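Local coordinates for protein thermotoga maritima TmcAL (Thermotoga maritima, PDB 5Y0T) that belongs to the HIGH nucleotidyl transferase family, in the HUP clan, and is modelled with adenosine-5'-rp-alpha-thio-triphosphate bound, at residues Q126-E131 with L147-S152; F268-H273 with G278-F283; R288-G291 with D295-E298; Y336-G341 with E411-I416. All coordinates share one frame; numbering follows the deposited sequence.

Contact 1 of 4, residues Q126-E131 with L147-S152; sequences QKFLHE and LMRYFS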
# COMPACT_ATOMS: atom_id res chain seq x y z
N GLN A 126 -12.59 7.44 39.68
CA GLN A 126 -13.20 7.85 38.42
C GLN A 126 -13.39 9.37 38.36
O GLN A 126 -13.15 9.98 37.32
CB GLN A 126 -14.54 7.16 38.20
CG GLN A 126 -14.45 5.65 38.01
CD GLN A 126 -15.72 5.09 37.40
OE1 GLN A 126 -16.51 4.43 38.07
NE2 GLN A 126 -15.92 5.37 36.11
N LYS A 127 -13.83 9.96 39.47
CA LYS A 127 -14.00 11.42 39.54
C LYS A 127 -12.68 12.13 39.27
O LYS A 127 -12.63 13.06 38.46
CB LYS A 127 -14.54 11.86 40.90
CG LYS A 127 -15.89 11.29 41.28
CD LYS A 127 -16.96 11.56 40.24
CE LYS A 127 -18.25 10.83 40.59
NZ LYS A 127 -18.67 11.06 42.01
N PHE A 128 -11.61 11.70 39.94
CA PHE A 128 -10.28 12.27 39.73
C PHE A 128 -9.85 12.08 38.28
O PHE A 128 -9.34 13.01 37.65
CB PHE A 128 -9.24 11.63 40.66
CG PHE A 128 -9.39 12.03 42.10
CD1 PHE A 128 -9.80 13.30 42.45
CD2 PHE A 128 -9.09 11.12 43.11
CE1 PHE A 128 -9.92 13.68 43.79
CE2 PHE A 128 -9.21 11.48 44.45
CZ PHE A 128 -9.62 12.76 44.78
N LEU A 129 -10.06 10.88 37.75
CA LEU A 129 -9.65 10.55 36.39
C LEU A 129 -10.31 11.47 35.39
O LEU A 129 -9.66 12.01 34.50
CB LEU A 129 -9.98 9.09 36.05
CG LEU A 129 -9.62 8.66 34.63
CD1 LEU A 129 -8.13 8.87 34.37
CD2 LEU A 129 -10.04 7.20 34.35
N HIS A 130 -11.62 11.65 35.54
CA HIS A 130 -12.39 12.47 34.63
C HIS A 130 -11.90 13.92 34.66
O HIS A 130 -11.74 14.55 33.61
CB HIS A 130 -13.88 12.40 34.98
CG HIS A 130 -14.77 13.10 34.01
ND1 HIS A 130 -14.45 13.23 32.67
CD2 HIS A 130 -15.97 13.70 34.17
CE1 HIS A 130 -15.42 13.89 32.06
NE2 HIS A 130 -16.36 14.18 32.94
N GLU A 131 -11.67 14.45 35.86
CA GLU A 131 -11.16 15.81 35.99
C GLU A 131 -9.84 16.00 35.26
O GLU A 131 -9.66 16.98 34.54
CB GLU A 131 -10.97 16.18 37.46
CG GLU A 131 -12.25 16.38 38.22
CD GLU A 131 -11.99 16.96 39.59
OE1 GLU A 131 -10.83 17.29 39.89
OE2 GLU A 131 -12.96 17.09 40.37
N LEU A 147 -4.55 8.45 40.29
CA LEU A 147 -4.12 7.45 41.26
C LEU A 147 -3.41 8.13 42.43
O LEU A 147 -3.65 7.78 43.59
CB LEU A 147 -3.21 6.41 40.61
CG LEU A 147 -3.91 5.41 39.69
CD1 LEU A 147 -2.90 4.60 38.90
CD2 LEU A 147 -4.81 4.48 40.50
N MET A 148 -2.56 9.11 42.12
CA MET A 148 -1.87 9.86 43.15
C MET A 148 -2.86 10.54 44.08
O MET A 148 -2.70 10.52 45.30
CB MET A 148 -0.94 10.91 42.54
CG MET A 148 0.27 10.33 41.84
SD MET A 148 1.27 11.58 41.03
CE MET A 148 2.54 10.54 40.32
N ARG A 149 -3.88 11.16 43.50
CA ARG A 149 -4.85 11.90 44.28
C ARG A 149 -5.66 10.92 45.11
O ARG A 149 -6.02 11.19 46.26
CB ARG A 149 -5.74 12.75 43.37
CG ARG A 149 -5.02 13.97 42.80
CD ARG A 149 -5.86 14.72 41.77
NE ARG A 149 -7.01 15.41 42.34
CZ ARG A 149 -7.98 15.96 41.62
NH1 ARG A 149 -7.95 15.89 40.30
NH2 ARG A 149 -9.00 16.57 42.23
N TYR A 150 -5.92 9.75 44.53
CA TYR A 150 -6.59 8.66 45.23
C TYR A 150 -5.74 8.18 46.41
O TYR A 150 -6.24 8.05 47.53
CB TYR A 150 -6.89 7.50 44.28
CG TYR A 150 -7.78 6.44 44.87
CD1 TYR A 150 -9.15 6.65 45.01
CD2 TYR A 150 -7.26 5.22 45.29
CE1 TYR A 150 -9.98 5.68 45.55
CE2 TYR A 150 -8.09 4.24 45.84
CZ TYR A 150 -9.44 4.48 45.97
OH TYR A 150 -10.26 3.53 46.51
N PHE A 151 -4.46 7.93 46.16
CA PHE A 151 -3.55 7.53 47.23
C PHE A 151 -3.53 8.53 48.38
O PHE A 151 -3.55 8.14 49.55
CB PHE A 151 -2.13 7.34 46.69
CG PHE A 151 -1.85 5.94 46.22
CD1 PHE A 151 -2.73 5.28 45.38
CD2 PHE A 151 -0.70 5.28 46.63
CE1 PHE A 151 -2.47 3.99 44.95
CE2 PHE A 151 -0.42 4.00 46.21
CZ PHE A 151 -1.31 3.34 45.36
N SER A 152 -3.50 9.82 48.05
CA SER A 152 -3.49 10.88 49.05
C SER A 152 -4.75 10.88 49.89
O SER A 152 -4.69 11.03 51.11
CB SER A 152 -3.31 12.25 48.39
OG SER A 152 -2.01 12.39 47.84

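Contact 2 of 4, residues F268-H273 with G278-F283; sequences FFEKIH and GLEKRF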
# COMPACT_ATOMS: atom_id res chain seq x y z
N PHE A 268 -9.79 7.60 5.39
CA PHE A 268 -9.21 6.30 5.66
C PHE A 268 -8.66 6.24 7.08
O PHE A 268 -8.99 5.32 7.82
CB PHE A 268 -8.11 5.98 4.63
CG PHE A 268 -7.27 4.80 5.00
CD1 PHE A 268 -7.66 3.52 4.62
CD2 PHE A 268 -6.10 4.97 5.71
CE1 PHE A 268 -6.89 2.44 4.96
CE2 PHE A 268 -5.34 3.87 6.06
CZ PHE A 268 -5.72 2.61 5.69
N PHE A 269 -7.82 7.20 7.46
CA PHE A 269 -7.18 7.14 8.78
C PHE A 269 -8.19 7.23 9.93
O PHE A 269 -7.98 6.64 10.99
CB PHE A 269 -6.12 8.24 8.93
CG PHE A 269 -4.97 8.11 7.96
CD1 PHE A 269 -4.04 7.07 8.09
CD2 PHE A 269 -4.81 9.01 6.92
CE1 PHE A 269 -2.99 6.94 7.20
CE2 PHE A 269 -3.76 8.89 6.02
CZ PHE A 269 -2.85 7.86 6.15
N GLU A 270 -9.29 7.95 9.72
CA GLU A 270 -10.34 8.06 10.74
C GLU A 270 -10.93 6.70 11.13
O GLU A 270 -11.42 6.52 12.24
CB GLU A 270 -11.46 9.01 10.26
CG GLU A 270 -11.03 10.46 10.28
CD GLU A 270 -11.94 11.38 9.47
OE1 GLU A 270 -13.07 10.96 9.12
OE2 GLU A 270 -11.52 12.52 9.19
N LYS A 271 -10.86 5.73 10.23
CA LYS A 271 -11.38 4.39 10.53
C LYS A 271 -10.36 3.49 11.21
O LYS A 271 -10.70 2.39 11.67
CB LYS A 271 -11.86 3.72 9.25
CG LYS A 271 -12.96 4.46 8.51
CD LYS A 271 -13.19 3.81 7.15
CE LYS A 271 -13.95 4.72 6.19
NZ LYS A 271 -13.84 4.17 4.81
N ILE A 272 -9.10 3.92 11.26
CA ILE A 272 -8.04 3.07 11.79
C ILE A 272 -7.95 3.23 13.32
O ILE A 272 -8.08 4.34 13.85
CB ILE A 272 -6.68 3.40 11.13
CG1 ILE A 272 -6.75 3.12 9.61
CG2 ILE A 272 -5.54 2.61 11.77
CD1 ILE A 272 -7.04 1.64 9.25
N HIS A 273 -7.76 2.11 14.02
CA HIS A 273 -7.72 2.14 15.47
C HIS A 273 -6.60 3.03 15.97
O HIS A 273 -5.48 2.97 15.45
CB HIS A 273 -7.55 0.74 16.06
CG HIS A 273 -7.41 0.75 17.55
ND1 HIS A 273 -8.48 0.96 18.39
CD2 HIS A 273 -6.32 0.65 18.35
CE1 HIS A 273 -8.07 0.96 19.64
NE2 HIS A 273 -6.76 0.77 19.64
N GLY A 278 -6.40 14.83 16.31
CA GLY A 278 -5.89 15.43 15.09
C GLY A 278 -4.82 14.63 14.35
O GLY A 278 -4.18 15.16 13.44
N LEU A 279 -4.63 13.36 14.71
CA LEU A 279 -3.58 12.55 14.10
C LEU A 279 -3.87 12.20 12.64
O LEU A 279 -2.94 11.93 11.88
CB LEU A 279 -3.35 11.27 14.90
CG LEU A 279 -2.43 11.48 16.11
CD1 LEU A 279 -2.61 10.39 17.15
CD2 LEU A 279 -0.98 11.54 15.65
N GLU A 280 -5.14 12.18 12.26
CA GLU A 280 -5.49 11.85 10.88
C GLU A 280 -4.89 12.90 9.97
O GLU A 280 -4.23 12.57 8.97
CB GLU A 280 -7.01 11.76 10.68
CG GLU A 280 -7.70 10.68 11.50
CD GLU A 280 -8.19 11.20 12.85
OE1 GLU A 280 -7.70 12.25 13.30
OE2 GLU A 280 -9.08 10.57 13.45
N LYS A 281 -5.10 14.17 10.32
CA LYS A 281 -4.58 15.28 9.52
C LYS A 281 -3.06 15.29 9.52
O LYS A 281 -2.45 15.57 8.49
CB LYS A 281 -5.12 16.63 10.04
CG LYS A 281 -4.69 17.83 9.19
CD LYS A 281 -5.37 19.12 9.65
CE LYS A 281 -5.06 20.29 8.72
NZ LYS A 281 -5.71 21.56 9.18
N ARG A 282 -2.45 14.97 10.65
CA ARG A 282 -0.99 14.94 10.73
C ARG A 282 -0.41 13.84 9.83
O ARG A 282 0.58 14.07 9.13
CB ARG A 282 -0.53 14.77 12.19
CG ARG A 282 -0.94 15.96 13.09
CD ARG A 282 -0.43 15.81 14.51
NE ARG A 282 1.01 16.05 14.59
CZ ARG A 282 1.56 17.23 14.82
NH1 ARG A 282 0.78 18.30 15.01
NH2 ARG A 282 2.88 17.36 14.87
N PHE A 283 -1.02 12.66 9.85
CA PHE A 283 -0.57 11.59 8.95
C PHE A 283 -0.73 12.04 7.50
O PHE A 283 0.17 11.86 6.69
CB PHE A 283 -1.35 10.28 9.18
CG PHE A 283 -0.62 9.27 10.02
CD1 PHE A 283 -0.25 9.56 11.32
CD2 PHE A 283 -0.31 8.00 9.50
CE1 PHE A 283 0.41 8.62 12.11
CE2 PHE A 283 0.35 7.06 10.28
CZ PHE A 283 0.72 7.36 11.58

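Contact 3 of 4, residues R288-G291 with D295-E298; sequences RQTG and DFLE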
# COMPACT_ATOMS: atom_id res chain seq x y z
N ARG A 288 2.57 13.72 2.70
CA ARG A 288 2.75 14.46 1.46
C ARG A 288 3.90 15.47 1.50
O ARG A 288 4.46 15.83 0.46
CB ARG A 288 1.43 15.15 1.09
CG ARG A 288 0.40 14.15 0.58
CD ARG A 288 -1.04 14.56 0.88
NE ARG A 288 -1.97 13.56 0.37
CZ ARG A 288 -2.22 12.39 0.95
NH1 ARG A 288 -1.62 12.06 2.09
NH2 ARG A 288 -3.08 11.54 0.40
N GLN A 289 4.24 15.95 2.69
CA GLN A 289 5.28 16.97 2.81
C GLN A 289 6.69 16.44 3.13
O GLN A 289 7.67 17.18 2.99
CB GLN A 289 4.87 17.99 3.87
CG GLN A 289 3.66 18.81 3.44
CD GLN A 289 3.84 19.45 2.07
OE1 GLN A 289 4.90 20.01 1.76
NE2 GLN A 289 2.80 19.38 1.24
N THR A 290 6.81 15.16 3.49
CA THR A 290 8.12 14.59 3.79
C THR A 290 8.52 13.55 2.75
O THR A 290 7.66 12.99 2.06
CB THR A 290 8.18 13.95 5.21
OG1 THR A 290 7.26 12.85 5.29
CG2 THR A 290 7.86 14.99 6.29
N GLY A 291 9.82 13.33 2.60
CA GLY A 291 10.36 12.41 1.62
C GLY A 291 10.97 11.13 2.16
O GLY A 291 11.42 10.29 1.38
N ASP A 295 11.79 11.29 8.34
CA ASP A 295 11.30 12.67 8.38
C ASP A 295 9.80 12.69 8.67
O ASP A 295 9.32 13.58 9.38
CB ASP A 295 11.59 13.40 7.06
CG ASP A 295 13.08 13.68 6.87
OD1 ASP A 295 13.85 13.52 7.83
OD2 ASP A 295 13.47 14.07 5.74
N PHE A 296 9.07 11.72 8.11
CA PHE A 296 7.64 11.57 8.39
C PHE A 296 7.37 11.50 9.89
O PHE A 296 6.51 12.21 10.41
CB PHE A 296 7.08 10.31 7.72
CG PHE A 296 5.66 9.99 8.09
CD1 PHE A 296 5.37 9.00 9.03
CD2 PHE A 296 4.60 10.66 7.48
CE1 PHE A 296 4.06 8.70 9.36
CE2 PHE A 296 3.27 10.35 7.81
CZ PHE A 296 3.01 9.37 8.76
N LEU A 297 8.09 10.61 10.57
CA LEU A 297 7.91 10.39 12.00
C LEU A 297 8.16 11.67 12.79
O LEU A 297 7.38 12.02 13.68
CB LEU A 297 8.84 9.26 12.48
CG LEU A 297 8.44 7.84 12.06
CD1 LEU A 297 9.44 6.79 12.58
CD2 LEU A 297 7.04 7.50 12.56
N GLU A 298 9.23 12.38 12.44
CA GLU A 298 9.54 13.65 13.10
C GLU A 298 8.47 14.71 12.83
O GLU A 298 8.14 15.50 13.70
CB GLU A 298 10.91 14.17 12.64
CG GLU A 298 12.08 13.31 13.10
CD GLU A 298 12.35 13.44 14.60
OE1 GLU A 298 11.89 14.42 15.23
OE2 GLU A 298 13.02 12.55 15.15
O HOH W 1 11.73 14.86 3.99

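Contact 4 of 4, residues Y336-G341 with E411-I416; sequences YIRILG and ERDFSI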
# COMPACT_ATOMS: atom_id res chain seq x y z
N TYR A 336 -7.93 -17.87 19.16
CA TYR A 336 -7.20 -19.13 18.94
C TYR A 336 -5.87 -19.09 19.67
O TYR A 336 -5.35 -18.01 20.01
CB TYR A 336 -6.94 -19.38 17.42
CG TYR A 336 -6.34 -18.16 16.76
CD1 TYR A 336 -4.97 -17.91 16.80
CD2 TYR A 336 -7.16 -17.21 16.16
CE1 TYR A 336 -4.43 -16.76 16.24
CE2 TYR A 336 -6.63 -16.06 15.60
CZ TYR A 336 -5.28 -15.84 15.62
OH TYR A 336 -4.79 -14.67 15.07
N ILE A 337 -5.31 -20.26 19.89
CA ILE A 337 -3.95 -20.37 20.39
C ILE A 337 -3.07 -20.87 19.25
O ILE A 337 -3.22 -22.01 18.81
CB ILE A 337 -3.87 -21.35 21.58
CG1 ILE A 337 -4.69 -20.80 22.76
CG2 ILE A 337 -2.41 -21.52 21.99
CD1 ILE A 337 -5.06 -21.87 23.81
N ARG A 338 -2.15 -20.03 18.79
CA ARG A 338 -1.26 -20.41 17.69
C ARG A 338 0.04 -20.98 18.26
O ARG A 338 0.73 -20.30 19.00
CB ARG A 338 -0.94 -19.20 16.78
CG ARG A 338 0.19 -19.45 15.75
CD ARG A 338 -0.32 -20.20 14.51
NE ARG A 338 0.77 -20.46 13.55
CZ ARG A 338 1.19 -19.58 12.65
NH1 ARG A 338 0.60 -18.40 12.55
NH2 ARG A 338 2.18 -19.90 11.82
N ILE A 339 0.38 -22.22 17.90
CA ILE A 339 1.63 -22.83 18.36
C ILE A 339 2.73 -22.51 17.36
O ILE A 339 2.64 -22.90 16.21
CB ILE A 339 1.53 -24.38 18.45
CG1 ILE A 339 0.32 -24.84 19.28
CG2 ILE A 339 2.86 -24.98 18.94
CD1 ILE A 339 0.25 -24.26 20.65
N LEU A 340 3.74 -21.74 17.79
CA LEU A 340 4.90 -21.49 16.93
C LEU A 340 6.00 -22.53 17.09
O LEU A 340 6.82 -22.70 16.19
CB LEU A 340 5.48 -20.10 17.21
CG LEU A 340 4.60 -18.92 16.81
CD1 LEU A 340 5.30 -17.65 17.24
CD2 LEU A 340 4.28 -18.90 15.28
N GLY A 341 6.03 -23.23 18.23
CA GLY A 341 7.03 -24.25 18.43
C GLY A 341 6.92 -24.92 19.79
O GLY A 341 6.30 -24.39 20.72
N GLU A 411 4.05 -18.41 1.48
CA GLU A 411 3.49 -17.92 2.74
C GLU A 411 4.13 -18.70 3.89
O GLU A 411 3.82 -19.87 4.08
CB GLU A 411 1.97 -18.07 2.74
CG GLU A 411 1.27 -17.27 1.63
CD GLU A 411 -0.23 -17.26 1.78
OE1 GLU A 411 -0.74 -16.49 2.61
OE2 GLU A 411 -0.91 -18.05 1.09
N ARG A 412 5.00 -18.05 4.65
CA ARG A 412 5.75 -18.77 5.68
C ARG A 412 4.87 -19.32 6.79
O ARG A 412 5.21 -20.33 7.40
CB ARG A 412 6.87 -17.89 6.24
CG ARG A 412 8.03 -17.80 5.23
CD ARG A 412 9.08 -16.76 5.62
NE ARG A 412 9.81 -17.09 6.86
CZ ARG A 412 10.82 -17.96 6.92
NH1 ARG A 412 11.18 -18.65 5.85
NH2 ARG A 412 11.45 -18.16 8.08
N ASP A 413 3.71 -18.71 7.06
CA ASP A 413 2.82 -19.34 8.03
C ASP A 413 2.36 -20.72 7.59
O ASP A 413 2.05 -21.57 8.42
CB ASP A 413 1.62 -18.48 8.30
CG ASP A 413 1.95 -17.32 9.17
OD1 ASP A 413 1.87 -16.20 8.67
OD2 ASP A 413 2.34 -17.56 10.34
N PHE A 414 2.20 -20.92 6.30
CA PHE A 414 1.82 -22.24 5.81
C PHE A 414 3.00 -23.16 5.52
O PHE A 414 2.88 -24.37 5.66
CB PHE A 414 0.89 -22.09 4.61
CG PHE A 414 -0.36 -21.34 4.96
CD1 PHE A 414 -1.42 -22.00 5.59
CD2 PHE A 414 -0.46 -19.97 4.75
CE1 PHE A 414 -2.56 -21.31 5.97
CE2 PHE A 414 -1.62 -19.27 5.11
CZ PHE A 414 -2.67 -19.93 5.71
N SER A 415 4.13 -22.59 5.11
CA SER A 415 5.25 -23.43 4.69
C SER A 415 6.11 -23.90 5.88
O SER A 415 6.73 -24.96 5.82
CB SER A 415 6.10 -22.70 3.65
OG SER A 415 6.83 -21.64 4.23
N ILE A 416 6.14 -23.12 6.96
CA ILE A 416 6.96 -23.44 8.13
C ILE A 416 6.09 -24.01 9.23
O ILE A 416 5.25 -23.30 9.79
CB ILE A 416 7.69 -22.20 8.71
CG1 ILE A 416 8.45 -21.40 7.64
CG2 ILE A 416 8.58 -22.59 9.92
CD1 ILE A 416 9.51 -22.17 6.88

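Contact 1 of 4, residues Q126-E131 with L147-S152
F128 and E131 meet R149 across an antiparallel helix pair. Helices 123-134 and 139-153 follow each other in the chain and form an alpha-alpha hairpin. The axes of the two short segments come within 9.1 Å and their directions differ by 143°. The tight part is built round the F128 ring. R149 CB sits over the centre of one ring face, 3.8 Å from the F128 ring centroid, in a CH-pi contact. The R149 chain then bends at chi3 (70°), which brings its end back along the same ring. F128 CD1 lies under one face of the guanidinium and comes within 3.3 Å of R149 CZ. The ring and guanidinium planes are 42° apart, so this is not a parallel stack. Further along, F128 CE2 reaches Y150 N at 3.7 Å. On the inner side, Y150 packs against Y125 and P122, and F128 also touches A146 and M153. The loose side is the polar one. E131 is exposed and reaches across with an extended chain to the edge of the guanidinium. R149 NH1 also forms a salt bridge with E132, so the arginine is shared by two neighbouring glutamates. R149 grips E131 OE1 end-on, with R149 NH1 at 3.2 Å and R149 NH2 at 3.1 Å. Both donors come from above the E131 carboxylate plane, on the same face.

Contact 2 of 4, residues F268-H273 with G278-F283
E280 and F283 of helix 279-289 pack on F269 and E270 of the preceding short helix. The arrangement is two consecutive helices joined by a short loop. No polar bond joins the two segments, and side-chain packing carries the contact. The second segment begins at G278, the N-cap residue, whose positive phi (74°) suits a glycine. Its carbonyl accepts from R282 N in the first turn. L279 turns instead to helix 307-318, where it touches R309 and L313. E280 is the first residue to cross over. Its chain bends at chi2 (92°), and CG rests 3.6 Å from E270 CG and 3.8 Å from F269 C. The aliphatic parts of the two glutamates therefore touch while their carboxylates diverge, with planes nearly at right angles. E270 OE2 and E280 OE2 stay 5.3 Å apart, so the charged atoms are not in contact. The segment ends at F283, which is buried and also meets the rings of F275, F261 and F296. The F269 ring is sandwiched. F268 CD2 lies over one face, toward the rim, and F283 CB lies over the centre of the opposite face, 4.0 Å from the F269 centroid. The F283 ring turns its edge to that same face, offset, with planes at 60°. The closest atoms of this pair are F269 CE1 and F283 CD2, 3.7 Å apart.

Contact 3 of 4, residues R288-G291 with D295-E298
T290 touches both D295 and F296, and van der Waals packing makes up most of the contact. T290 CB lies 3.9 Å from D295 CB. The methyl group T290 CG2 rests alongside the backbone of the next helix, 3.7 Å from D295 O. T290 OG1 faces F296, 3.4 Å from F296 CA and 3.5 Å from F296 CB. It sits at the edge of the F296 ring, near its plane. With chi1 at 63°, the T290 hydroxyl is placed between the backbone N and the carbonyl carbon, and the methyl is left to face D295. The polar partner of that hydroxyl is C286 O, one turn back in helix 279-289, so the group is satisfied although it is buried. The fold here is a tight corner between two helices. T290 is the first residue to leave helix 279-289, and helix 293-300 starts three residues later. A disulfide between C286 and C299 ties the same two helices covalently. F296 reaches back from the second helix onto C286 and A287, and its ring meets that of F261. Helix 254-261 packs on both T290 and F296 through L258. Water provides the polar link across the corner. It accepts from G291 N at 2.8 Å and donates to D295 OD2 at 2.6 Å. D295 N is bonded in turn to S292 OG within the turn. Nearby, R288 packs on E411 of the second subunit, and Q289 packs on G410 of that subunit.

Contact 4 of 4, residues Y336-G341 with E411-I416
A buried salt bridge between R338 and D413 fastens a strand of the central sheet to the short helix 412-415 near the C terminus. The guanidinium grips one oxygen end-on. D413 OD2 lies 2.9 Å from R338 NH1 and 2.8 Å from R338 NH2, and it lies in the guanidinium plane. The two nitrogens use the oxygen differently. R338 NH2 meets the anti lone pair of OD2, with an N-H...O angle of 149°. R338 NH1 comes from above the carboxylate plane, 52° out of it. The guanidinium and carboxylate planes are turned 66° against each other. The R338 chain leaves the strand with CG anti to the backbone N and bends at chi2, which carries the charged end to the helix. L340 CD2 lies over one guanidinium face, toward its rim. Strand 337-343 is part of the mixed sheet. It runs antiparallel to strand 66-70 and parallel to 361-362 and 419-421. L340 and G341 both face V67, a classic beta bulge in that antiparallel pairing. D413 is held by more than the arginine. D413 OD2 also forms a salt bridge with K52, and D413 OD1 is bonded to T395 OG1 of helix 381-399. Two positive side chains on one oxygen probably favour a charged carboxylate. At the start of the short helix, E411 O accepts from both F414 N and S415 N, each at 2.9 Å.

In the fold
Following the chain, contact 1 comes first and closes the turn between helices 123-134 and 139-153. Contact 2 closes a short loop into helix 279-289, and contact 3 closes the next turn out of that helix. All four contacts lie in series, with none nested or crossed. Contacts 2 and 3 touch, through F283 and F296, and form one helical cluster. Contact 1 stands apart, its centre about 30 Å from that of contact 2 and about 44 Å from that of contact 4. Contact 4 closes the longest loop and ties the sheet to the C-terminal region. Across the dimer, contact 3 of one subunit meets segment 411-416 of contact 4 in the other.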